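Alpha-galactosidase (Thermus thermophilus, PDB 6LCJ) probably hydrolyses terminal alpha-galactosyl residues from galactosides and assembles as a hexamer. Local coordinates at residues W206-A217 with L289-Y298; D299-A310 with A334-P342. One frame throughout, in Å; residues are numbered along the deposited sequence.

Contact 1: W206-A217 with L289-Y298; sequences WEPNDRFPRGMA and LVRKALAWGY
The indole of W296 packs face-on against M216, whose CB sits over one face of the six-membered ring at 4.0 Å from its centroid, a CH-pi contact 21° off the ring normal. K292 CG covers the opposite face toward the rim, so the ring is held between the first turn of helix 216-224 and a lysine one turn back along its own helix. At the benzo rim W296 CH2 meets W206 O at 3.8 Å, near the plane of the ring; A217 CB rests beside CD1, at the pyrrole end. The K292 chain leaves its helix with CG anti to the backbone N (chi1 164°) and bends at chi3, which brings the ammonium to the corner turned by the chain at E207. There NZ donates to W206 O (2.7 Å) and, as a salt bridge, to E207 OE2 (2.7 Å); the carboxylate is met on its anti side and out of its plane. E207 is itself bent at chi2, and its carboxylate ends beside W296 CZ2, the two side chains crossing at about a right angle. Next to this polar pair, L289 CD2 lies against W206 CB (3.7 Å) and the adjoining ring atoms, with L289 CD1 near W206 CD1. A Schellman motif at G297 ends helix 280-296, and the Y298 hydroxyl then donates to M216 O (2.8 Å). A217 CA adds a CA-H...O contact to W296 O. The contact thus joins the loop into helix 216-224, and that helix's start, to the C-terminal end of helix 280-296, two helices leading into neighbouring barrel strands 229-234 and 298-303. A backbone carbonyl and a carboxylate share one ammonium group, which is likely to keep K292 charged and to fix the corner at E207 against the helix that carries the indole.

Contact 2: D299-A310 with A334-P342; sequences DYLKLDFLYAAA and AYLLFCGAP
L301 bonds through both backbone polar atoms to the strand 335-338: its N donates to Y335 O (2.8 Å) and its O accepts from L337 N (2.9 Å), both nearly straight. The same parallel pattern continues with Y335 N to D299 O, L303 N to L337 O and C339 N to L303 O. Past the strands the pairing persists as a weak bond from L306 N to C339 O and a shorter one from Y307 N to G340 O (2.7 Å). D299 O has a second donor in R229, and L336 N is taken by D351. On the face carrying Y300, K302, Y335 and L337, the two tyrosine rings run side by side, planes 3° apart but slid so that they barely overlap, while Y335 OH bonds to H398 ND1. Fully extended, K302 passes L337 CD2 to reach a salt bridge with D196. D304 OD1 accepts from F305 N (2.8 Å) and lies 3.1 Å from C339 SG, while OD2 takes the indole N-H of W233. Were D304 an alanine, F305 N and W233 NE1 would probably be left without their acceptor and the C339 thiol without its close neighbour. L306 CD1 stands over one face of F338, 3.8 Å from the ring centroid. This is one beta-alpha-beta unit of a TIM barrel: helix 317-331 packs on the face of L336 and F338, strand 229-234 flanks strand 298-303, and strand 352-354 lies beyond strand 335-338.

In the fold
From the N terminus, the chain passes through the two antiparallel sheets before it enters the eight-stranded parallel barrel. Contact 1 closes a loop of 71 residues that holds strand 229-234 and most of helix 216-224, bringing the segment that begins this helix against the end of helix 280-296. Contact 2 opens at the very next residue, since Y298 leads into D299, and closes a shorter loop of 23 residues containing helix 317-331. The two follow in series, neither nested nor crossed, with centres about 17 Å apart. They also touch directly: A293 and V290 pack on L301, and L294 on A334, tying barrel periphery to buried strands.

Contact 1: W206-A217 with L289-Y298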
loop_
_atom_site.group_PDB
_atom_site.type_symbol
_atom_site.label_atom_id
_atom_site.label_comp_id
_atom_site.label_asym_id
_atom_site.label_seq_id
_atom_site.Cartn_x
_atom_site.Cartn_y
_atom_site.Cartn_z
ATOM N N TRP E 206 -16.688 -22.356 -38.489
ATOM C CA TRP E 206 -16.066 -23.612 -38.904
ATOM C C TRP E 206 -16.481 -23.950 -40.337
ATOM O O TRP E 206 -17.256 -24.869 -40.615
ATOM C CB TRP E 206 -16.428 -24.716 -37.922
ATOM C CG TRP E 206 -15.954 -24.344 -36.567
ATOM C CD1 TRP E 206 -16.703 -23.854 -35.531
ATOM C CD2 TRP E 206 -14.597 -24.363 -36.111
ATOM N NE1 TRP E 206 -15.897 -23.596 -34.450
ATOM C CE2 TRP E 206 -14.597 -23.898 -34.782
ATOM C CE3 TRP E 206 -13.379 -24.734 -36.699
ATOM C CZ2 TRP E 206 -13.425 -23.794 -34.028
ATOM C CZ3 TRP E 206 -12.226 -24.627 -35.958
ATOM C CH2 TRP E 206 -12.253 -24.166 -34.634
ATOM N N GLU E 207 -15.937 -23.156 -41.250
ATOM C CA GLU E 207 -16.133 -23.243 -42.680
ATOM C C GLU E 207 -14.793 -22.925 -43.319
ATOM O O GLU E 207 -14.006 -22.147 -42.761
ATOM C CB GLU E 207 -17.208 -22.257 -43.175
ATOM C CG GLU E 207 -18.640 -22.621 -42.791
ATOM C CD GLU E 207 -19.112 -23.906 -43.447
ATOM O OE1 GLU E 207 -18.759 -24.147 -44.624
ATOM O OE2 GLU E 207 -19.838 -24.681 -42.787
ATOM N N PRO E 208 -14.492 -23.529 -44.465
ATOM C CA PRO E 208 -13.142 -23.393 -45.027
ATOM C C PRO E 208 -12.835 -21.968 -45.456
ATOM O O PRO E 208 -13.650 -21.300 -46.091
ATOM C CB PRO E 208 -13.153 -24.349 -46.226
ATOM C CG PRO E 208 -14.596 -24.755 -46.428
ATOM C CD PRO E 208 -15.267 -24.602 -45.106
ATOM N N ASN E 209 -11.643 -21.508 -45.100
ATOM C CA ASN E 209 -11.159 -20.208 -45.542
ATOM C C ASN E 209 -10.694 -20.288 -46.999
ATOM O O ASN E 209 -10.848 -21.303 -47.685
ATOM C CB ASN E 209 -10.057 -19.693 -44.604
ATOM C CG ASN E 209 -8.825 -20.626 -44.523
ATOM O OD1 ASN E 209 -8.333 -21.141 -45.534
ATOM N ND2 ASN E 209 -8.304 -20.805 -43.306
ATOM N N ASP E 210 -10.092 -19.198 -47.474
ATOM C CA ASP E 210 -9.738 -19.056 -48.882
ATOM C C ASP E 210 -8.697 -20.064 -49.338
ATOM O O ASP E 210 -8.659 -20.407 -50.524
ATOM C CB ASP E 210 -9.240 -17.635 -49.140
ATOM C CG ASP E 210 -10.379 -16.655 -49.308
ATOM O OD1 ASP E 210 -11.538 -17.124 -49.466
ATOM O OD2 ASP E 210 -10.120 -15.429 -49.284
ATOM N N ARG E 211 -7.864 -20.557 -48.430
ATOM C CA ARG E 211 -6.842 -21.521 -48.799
ATOM C C ARG E 211 -7.392 -22.932 -48.971
ATOM O O ARG E 211 -6.611 -23.842 -49.266
ATOM C CB ARG E 211 -5.716 -21.484 -47.762
ATOM C CG ARG E 211 -5.240 -20.055 -47.469
ATOM C CD ARG E 211 -4.002 -19.999 -46.594
ATOM N NE ARG E 211 -4.176 -20.676 -45.312
ATOM C CZ ARG E 211 -4.702 -20.116 -44.225
ATOM N NH1 ARG E 211 -5.113 -18.851 -44.263
ATOM N NH2 ARG E 211 -4.817 -20.821 -43.098
ATOM N N PHE E 212 -8.706 -23.134 -48.830
ATOM C CA PHE E 212 -9.348 -24.424 -49.109
ATOM C C PHE E 212 -10.503 -24.241 -50.096
ATOM O O PHE E 212 -11.659 -24.558 -49.791
ATOM C CB PHE E 212 -9.825 -25.079 -47.810
ATOM C CG PHE E 212 -8.702 -25.507 -46.917
ATOM C CD1 PHE E 212 -7.986 -24.571 -46.181
ATOM C CD2 PHE E 212 -8.325 -26.832 -46.844
ATOM C CE1 PHE E 212 -6.925 -24.953 -45.388
ATOM C CE2 PHE E 212 -7.265 -27.219 -46.052
ATOM C CZ PHE E 212 -6.569 -26.280 -45.318
ATOM N N PRO E 213 -10.213 -23.765 -51.318
ATOM C CA PRO E 213 -11.310 -23.363 -52.224
ATOM C C PRO E 213 -12.265 -24.485 -52.603
ATOM O O PRO E 213 -13.456 -24.216 -52.781
ATOM C CB PRO E 213 -10.570 -22.811 -53.452
ATOM C CG PRO E 213 -9.194 -23.380 -53.370
ATOM C CD PRO E 213 -8.889 -23.509 -51.917
ATOM N N ARG E 214 -11.810 -25.730 -52.734
ATOM C CA ARG E 214 -12.759 -26.767 -53.126
ATOM C C ARG E 214 -13.540 -27.336 -51.946
ATOM O O ARG E 214 -14.356 -28.241 -52.147
ATOM C CB ARG E 214 -12.047 -27.889 -53.889
ATOM C CG ARG E 214 -11.815 -27.552 -55.370
ATOM C CD ARG E 214 -10.818 -28.488 -56.047
ATOM N NE ARG E 214 -9.457 -28.221 -55.602
ATOM C CZ ARG E 214 -8.381 -28.894 -55.999
ATOM N NH1 ARG E 214 -8.501 -29.887 -56.875
ATOM N NH2 ARG E 214 -7.184 -28.569 -55.513
ATOM N N GLY E 215 -13.327 -26.835 -50.732
ATOM C CA GLY E 215 -14.128 -27.251 -49.600
ATOM C C GLY E 215 -13.603 -28.505 -48.924
ATOM O O GLY E 215 -12.820 -29.277 -49.482
ATOM N N MET E 216 -14.070 -28.711 -47.691
ATOM C CA MET E 216 -13.493 -29.756 -46.855
ATOM C C MET E 216 -13.952 -31.144 -47.269
ATOM O O MET E 216 -13.225 -32.117 -47.045
ATOM C CB MET E 216 -13.823 -29.507 -45.378
ATOM C CG MET E 216 -13.357 -28.153 -44.867
ATOM S SD MET E 216 -11.635 -27.752 -45.265
ATOM C CE MET E 216 -10.754 -29.003 -44.319
ATOM N N ALA E 217 -15.132 -31.271 -47.869
ATOM C CA ALA E 217 -15.592 -32.600 -48.257
ATOM C C ALA E 217 -14.761 -33.159 -49.401
ATOM O O ALA E 217 -14.585 -34.377 -49.498
ATOM C CB ALA E 217 -17.067 -32.561 -48.644
ATOM N N LEU E 289 -21.743 -29.347 -35.492
ATOM C CA LEU E 289 -20.389 -29.318 -36.049
ATOM C C LEU E 289 -19.854 -30.730 -36.253
ATOM O O LEU E 289 -19.259 -31.035 -37.291
ATOM C CB LEU E 289 -19.450 -28.532 -35.139
ATOM C CG LEU E 289 -19.635 -27.022 -35.030
ATOM C CD1 LEU E 289 -18.752 -26.497 -33.910
ATOM C CD2 LEU E 289 -19.310 -26.343 -36.352
ATOM N N VAL E 290 -20.075 -31.604 -35.276
ATOM C CA VAL E 290 -19.718 -33.004 -35.441
ATOM C C VAL E 290 -20.488 -33.618 -36.602
ATOM O O VAL E 290 -19.908 -34.269 -37.479
ATOM C CB VAL E 290 -19.960 -33.769 -34.132
ATOM C CG1 VAL E 290 -19.861 -35.255 -34.378
ATOM C CG2 VAL E 290 -18.953 -33.313 -33.065
ATOM N N ARG E 291 -21.810 -33.420 -36.628
ATOM C CA ARG E 291 -22.620 -33.939 -37.730
ATOM C C ARG E 291 -22.155 -33.392 -39.084
ATOM O O ARG E 291 -22.037 -34.146 -40.058
ATOM C CB ARG E 291 -24.098 -33.624 -37.478
ATOM C CG ARG E 291 -24.647 -34.352 -36.252
ATOM C CD ARG E 291 -26.148 -34.116 -36.034
ATOM N NE ARG E 291 -26.701 -34.848 -34.881
ATOM C CZ ARG E 291 -26.604 -36.174 -34.674
ATOM N NH1 ARG E 291 -25.957 -36.957 -35.533
ATOM N NH2 ARG E 291 -27.150 -36.728 -33.591
ATOM N N LYS E 292 -21.860 -32.095 -39.171
ATOM C CA LYS E 292 -21.362 -31.569 -40.440
ATOM C C LYS E 292 -20.038 -32.228 -40.851
ATOM O O LYS E 292 -19.821 -32.511 -42.037
ATOM C CB LYS E 292 -21.204 -30.057 -40.365
ATOM C CG LYS E 292 -20.364 -29.492 -41.465
ATOM C CD LYS E 292 -20.516 -27.988 -41.567
ATOM C CE LYS E 292 -20.231 -27.331 -40.234
ATOM N NZ LYS E 292 -19.724 -25.952 -40.395
ATOM N N ALA E 293 -19.138 -32.483 -39.891
ATOM C CA ALA E 293 -17.841 -33.061 -40.244
ATOM C C ALA E 293 -17.986 -34.500 -40.731
ATOM O O ALA E 293 -17.313 -34.902 -41.688
ATOM C CB ALA E 293 -16.879 -32.988 -39.056
ATOM N N LEU E 294 -18.857 -35.287 -40.090
ATOM C CA LEU E 294 -19.109 -36.649 -40.558
ATOM C C LEU E 294 -19.672 -36.641 -41.966
ATOM O O LEU E 294 -19.246 -37.430 -42.819
ATOM C CB LEU E 294 -20.074 -37.378 -39.633
ATOM C CG LEU E 294 -19.715 -37.659 -38.185
ATOM C CD1 LEU E 294 -20.535 -38.818 -37.685
ATOM C CD2 LEU E 294 -18.236 -37.942 -38.023
ATOM N N ALA E 295 -20.627 -35.749 -42.234
ATOM C CA ALA E 295 -21.202 -35.675 -43.572
ATOM C C ALA E 295 -20.148 -35.300 -44.592
ATOM O O ALA E 295 -20.212 -35.735 -45.745
ATOM C CB ALA E 295 -22.352 -34.674 -43.603
ATOM N N TRP E 296 -19.162 -34.510 -44.178
ATOM C CA TRP E 296 -18.065 -34.129 -45.052
ATOM C C TRP E 296 -17.159 -35.297 -45.414
ATOM O O TRP E 296 -16.401 -35.186 -46.380
ATOM C CB TRP E 296 -17.237 -33.042 -44.380
ATOM C CG TRP E 296 -17.783 -31.682 -44.569
ATOM C CD1 TRP E 296 -18.736 -31.306 -45.455
ATOM C CD2 TRP E 296 -17.391 -30.495 -43.859
ATOM N NE1 TRP E 296 -18.976 -29.955 -45.340
ATOM C CE2 TRP E 296 -18.161 -29.436 -44.368
ATOM C CE3 TRP E 296 -16.463 -30.231 -42.841
ATOM C CZ2 TRP E 296 -18.036 -28.128 -43.897
ATOM C CZ3 TRP E 296 -16.340 -28.941 -42.375
ATOM C CH2 TRP E 296 -17.127 -27.899 -42.904
ATOM N N GLY E 297 -17.189 -36.393 -44.653
ATOM C CA GLY E 297 -16.284 -37.506 -44.880
ATOM C C GLY E 297 -15.273 -37.767 -43.776
ATOM O O GLY E 297 -14.584 -38.802 -43.825
ATOM N N TYR E 298 -15.163 -36.885 -42.777
ATOM C CA TYR E 298 -14.234 -37.095 -41.671
ATOM C C TYR E 298 -14.872 -37.971 -40.605
ATOM O O TYR E 298 -15.990 -37.692 -40.167
ATOM C CB TYR E 298 -13.819 -35.755 -41.064
ATOM C CG TYR E 298 -13.196 -34.831 -42.074
ATOM C CD1 TYR E 298 -13.985 -34.048 -42.909
ATOM C CD2 TYR E 298 -11.818 -34.764 -42.223
ATOM C CE1 TYR E 298 -13.417 -33.218 -43.844
ATOM C CE2 TYR E 298 -11.244 -33.923 -43.154
ATOM C CZ TYR E 298 -12.048 -33.163 -43.960
ATOM O OH TYR E 298 -11.481 -32.329 -44.882
#

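Contact 2: D299-A310 with A334-P342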
loop_
_atom_site.group_PDB
_atom_site.type_symbol
_atom_site.label_atom_id
_atom_site.label_comp_id
_atom_site.label_asym_id
_atom_site.label_seq_id
_atom_site.Cartn_x
_atom_site.Cartn_y
_atom_site.Cartn_z
ATOM N N ASP E 299 -14.163 -39.020 -40.171
ATOM C CA ASP E 299 -14.622 -39.838 -39.046
ATOM C C ASP E 299 -13.577 -39.949 -37.931
ATOM O O ASP E 299 -13.686 -40.823 -37.067
ATOM C CB ASP E 299 -15.034 -41.228 -39.527
ATOM C CG ASP E 299 -13.892 -41.977 -40.191
ATOM O OD1 ASP E 299 -12.914 -41.329 -40.620
ATOM O OD2 ASP E 299 -13.981 -43.220 -40.292
ATOM N N TYR E 300 -12.557 -39.096 -37.951
ATOM C CA TYR E 300 -11.622 -38.924 -36.847
ATOM C C TYR E 300 -11.611 -37.434 -36.529
ATOM O O TYR E 300 -11.312 -36.617 -37.403
ATOM C CB TYR E 300 -10.226 -39.449 -37.229
ATOM C CG TYR E 300 -9.134 -39.326 -36.178
ATOM C CD1 TYR E 300 -8.587 -38.091 -35.844
ATOM C CD2 TYR E 300 -8.621 -40.457 -35.547
ATOM C CE1 TYR E 300 -7.583 -37.983 -34.899
ATOM C CE2 TYR E 300 -7.608 -40.364 -34.597
ATOM C CZ TYR E 300 -7.094 -39.125 -34.284
ATOM O OH TYR E 300 -6.106 -39.021 -33.341
ATOM N N LEU E 301 -11.991 -37.072 -35.308
ATOM C CA LEU E 301 -12.156 -35.668 -34.943
ATOM C C LEU E 301 -11.296 -35.330 -33.737
ATOM O O LEU E 301 -11.317 -36.047 -32.731
ATOM C CB LEU E 301 -13.616 -35.344 -34.642
ATOM C CG LEU E 301 -14.586 -35.625 -35.789
ATOM C CD1 LEU E 301 -16.030 -35.332 -35.347
ATOM C CD2 LEU E 301 -14.183 -34.803 -37.013
ATOM N N LYS E 302 -10.534 -34.252 -33.847
ATOM C CA LYS E 302 -9.737 -33.742 -32.738
ATOM C C LYS E 302 -10.478 -32.542 -32.166
ATOM O O LYS E 302 -10.525 -31.468 -32.779
ATOM C CB LYS E 302 -8.322 -33.382 -33.186
ATOM C CG LYS E 302 -7.395 -32.915 -32.066
ATOM C CD LYS E 302 -5.971 -32.707 -32.592
ATOM C CE LYS E 302 -5.071 -31.954 -31.605
ATOM N NZ LYS E 302 -3.683 -31.726 -32.153
ATOM N N LEU E 303 -11.086 -32.743 -31.012
ATOM C CA LEU E 303 -11.870 -31.717 -30.349
ATOM C C LEU E 303 -10.970 -31.089 -29.304
ATOM O O LEU E 303 -10.508 -31.771 -28.385
ATOM C CB LEU E 303 -13.131 -32.323 -29.729
ATOM C CG LEU E 303 -13.973 -33.104 -30.743
ATOM C CD1 LEU E 303 -15.243 -33.690 -30.104
ATOM C CD2 LEU E 303 -14.323 -32.205 -31.935
ATOM N N ASP E 304 -10.694 -29.807 -29.465
ATOM C CA ASP E 304 -9.631 -29.147 -28.740
ATOM C C ASP E 304 -10.202 -28.055 -27.850
ATOM O O ASP E 304 -11.341 -27.616 -28.034
ATOM C CB ASP E 304 -8.614 -28.546 -29.709
ATOM C CG ASP E 304 -7.205 -28.481 -29.129
ATOM O OD1 ASP E 304 -7.013 -28.618 -27.890
ATOM O OD2 ASP E 304 -6.283 -28.281 -29.947
ATOM N N PHE E 305 -9.378 -27.622 -26.883
ATOM C CA PHE E 305 -9.732 -26.551 -25.961
ATOM C C PHE E 305 -11.033 -26.859 -25.244
ATOM O O PHE E 305 -11.837 -25.963 -24.994
ATOM C CB PHE E 305 -9.834 -25.202 -26.681
ATOM C CG PHE E 305 -8.519 -24.673 -27.164
ATOM C CD1 PHE E 305 -7.928 -25.184 -28.312
ATOM C CD2 PHE E 305 -7.865 -23.670 -26.464
ATOM C CE1 PHE E 305 -6.701 -24.701 -28.761
ATOM C CE2 PHE E 305 -6.636 -23.179 -26.906
ATOM C CZ PHE E 305 -6.055 -23.694 -28.058
ATOM N N LEU E 306 -11.250 -28.134 -24.928
ATOM C CA LEU E 306 -12.498 -28.568 -24.326
ATOM C C LEU E 306 -12.655 -28.102 -22.884
ATOM O O LEU E 306 -13.764 -28.198 -22.341
ATOM C CB LEU E 306 -12.603 -30.092 -24.398
ATOM C CG LEU E 306 -12.774 -30.749 -25.782
ATOM C CD1 LEU E 306 -12.825 -32.263 -25.622
ATOM C CD2 LEU E 306 -14.013 -30.247 -26.463
ATOM N N TYR E 307 -11.584 -27.601 -22.249
ATOM C CA TYR E 307 -11.743 -26.927 -20.963
ATOM C C TYR E 307 -12.747 -25.769 -21.052
ATOM O O TYR E 307 -13.383 -25.420 -20.049
ATOM C CB TYR E 307 -10.383 -26.412 -20.460
ATOM C CG TYR E 307 -9.923 -25.177 -21.207
ATOM C CD1 TYR E 307 -10.297 -23.905 -20.793
ATOM C CD2 TYR E 307 -9.144 -25.287 -22.343
ATOM C CE1 TYR E 307 -9.908 -22.785 -21.492
ATOM C CE2 TYR E 307 -8.749 -24.167 -23.043
ATOM C CZ TYR E 307 -9.134 -22.926 -22.617
ATOM O OH TYR E 307 -8.744 -21.827 -23.329
ATOM N N ALA E 308 -12.881 -25.139 -22.224
ATOM C CA ALA E 308 -13.800 -24.012 -22.329
ATOM C C ALA E 308 -15.225 -24.413 -21.974
ATOM O O ALA E 308 -15.981 -23.602 -21.427
ATOM C CB ALA E 308 -13.746 -23.411 -23.728
ATOM N N ALA E 309 -15.606 -25.660 -22.248
ATOM C CA ALA E 309 -16.947 -26.124 -21.934
ATOM C C ALA E 309 -17.150 -26.422 -20.451
ATOM O O ALA E 309 -18.293 -26.671 -20.033
ATOM C CB ALA E 309 -17.263 -27.373 -22.755
ATOM N N ALA E 310 -16.084 -26.414 -19.647
ATOM C CA ALA E 310 -16.175 -26.792 -18.240
ATOM C C ALA E 310 -15.768 -25.660 -17.305
ATOM O O ALA E 310 -15.631 -25.884 -16.099
ATOM C CB ALA E 310 -15.332 -28.039 -17.963
ATOM N N ALA E 334 -17.529 -42.654 -34.810
ATOM C CA ALA E 334 -16.348 -41.907 -35.184
ATOM C C ALA E 334 -15.379 -41.864 -34.010
ATOM O O ALA E 334 -15.750 -42.116 -32.855
ATOM C CB ALA E 334 -16.726 -40.498 -35.624
ATOM N N TYR E 335 -14.113 -41.593 -34.324
ATOM C CA TYR E 335 -13.057 -41.516 -33.320
ATOM C C TYR E 335 -12.977 -40.085 -32.803
ATOM O O TYR E 335 -12.729 -39.154 -33.580
ATOM C CB TYR E 335 -11.704 -41.936 -33.900
ATOM C CG TYR E 335 -10.667 -42.250 -32.838
ATOM C CD1 TYR E 335 -9.958 -41.230 -32.209
ATOM C CD2 TYR E 335 -10.409 -43.560 -32.449
ATOM C CE1 TYR E 335 -9.018 -41.506 -31.233
ATOM C CE2 TYR E 335 -9.475 -43.843 -31.475
ATOM C CZ TYR E 335 -8.781 -42.811 -30.869
ATOM O OH TYR E 335 -7.849 -43.080 -29.897
ATOM N N LEU E 336 -13.164 -39.906 -31.500
ATOM C CA LEU E 336 -13.013 -38.592 -30.890
ATOM C C LEU E 336 -11.738 -38.575 -30.055
ATOM O O LEU E 336 -11.579 -39.379 -29.122
ATOM C CB LEU E 336 -14.231 -38.226 -30.044
ATOM C CG LEU E 336 -15.528 -38.158 -30.837
ATOM C CD1 LEU E 336 -16.670 -37.786 -29.918
ATOM C CD2 LEU E 336 -15.396 -37.184 -32.003
ATOM N N LEU E 337 -10.822 -37.690 -30.427
ATOM C CA LEU E 337 -9.625 -37.403 -29.659
ATOM C C LEU E 337 -9.887 -36.128 -28.873
ATOM O O LEU E 337 -10.121 -35.072 -29.473
ATOM C CB LEU E 337 -8.413 -37.226 -30.574
ATOM C CG LEU E 337 -7.144 -36.766 -29.840
ATOM C CD1 LEU E 337 -6.588 -37.885 -28.967
ATOM C CD2 LEU E 337 -6.091 -36.282 -30.810
ATOM N N PHE E 338 -9.871 -36.231 -27.540
ATOM C CA PHE E 338 -10.105 -35.085 -26.659
ATOM C C PHE E 338 -8.787 -34.390 -26.350
ATOM O O PHE E 338 -7.819 -35.041 -25.936
ATOM C CB PHE E 338 -10.770 -35.515 -25.346
ATOM C CG PHE E 338 -12.265 -35.754 -25.448
ATOM C CD1 PHE E 338 -12.854 -36.143 -26.649
ATOM C CD2 PHE E 338 -13.075 -35.627 -24.329
ATOM C CE1 PHE E 338 -14.211 -36.398 -26.728
ATOM C CE2 PHE E 338 -14.443 -35.874 -24.403
ATOM C CZ PHE E 338 -15.008 -36.259 -25.603
ATOM N N CYS E 339 -8.763 -33.067 -26.517
ATOM C CA CYS E 339 -7.564 -32.270 -26.293
ATOM C C CYS E 339 -7.928 -31.040 -25.465
ATOM O O CYS E 339 -9.042 -30.519 -25.566
ATOM C CB CYS E 339 -6.908 -31.857 -27.649
ATOM S SG CYS E 339 -5.202 -31.123 -27.509
ATOM N N GLY E 340 -6.983 -30.572 -24.645
ATOM C CA GLY E 340 -7.237 -29.424 -23.782
ATOM C C GLY E 340 -8.391 -29.657 -22.836
ATOM O O GLY E 340 -9.125 -28.718 -22.480
ATOM N N ALA E 341 -8.565 -30.882 -22.426
ATOM C CA ALA E 341 -9.824 -31.342 -21.908
ATOM C C ALA E 341 -9.692 -31.745 -20.455
ATOM O O ALA E 341 -8.655 -32.294 -20.056
ATOM C CB ALA E 341 -10.331 -32.543 -22.725
ATOM N N PRO E 342 -10.726 -31.494 -19.654
ATOM C CA PRO E 342 -10.803 -32.111 -18.325
ATOM C C PRO E 342 -10.495 -33.595 -18.401
ATOM O O PRO E 342 -11.207 -34.354 -19.063
ATOM C CB PRO E 342 -12.256 -31.859 -17.918
ATOM C CG PRO E 342 -12.624 -30.622 -18.664
ATOM C CD PRO E 342 -11.953 -30.757 -19.989
#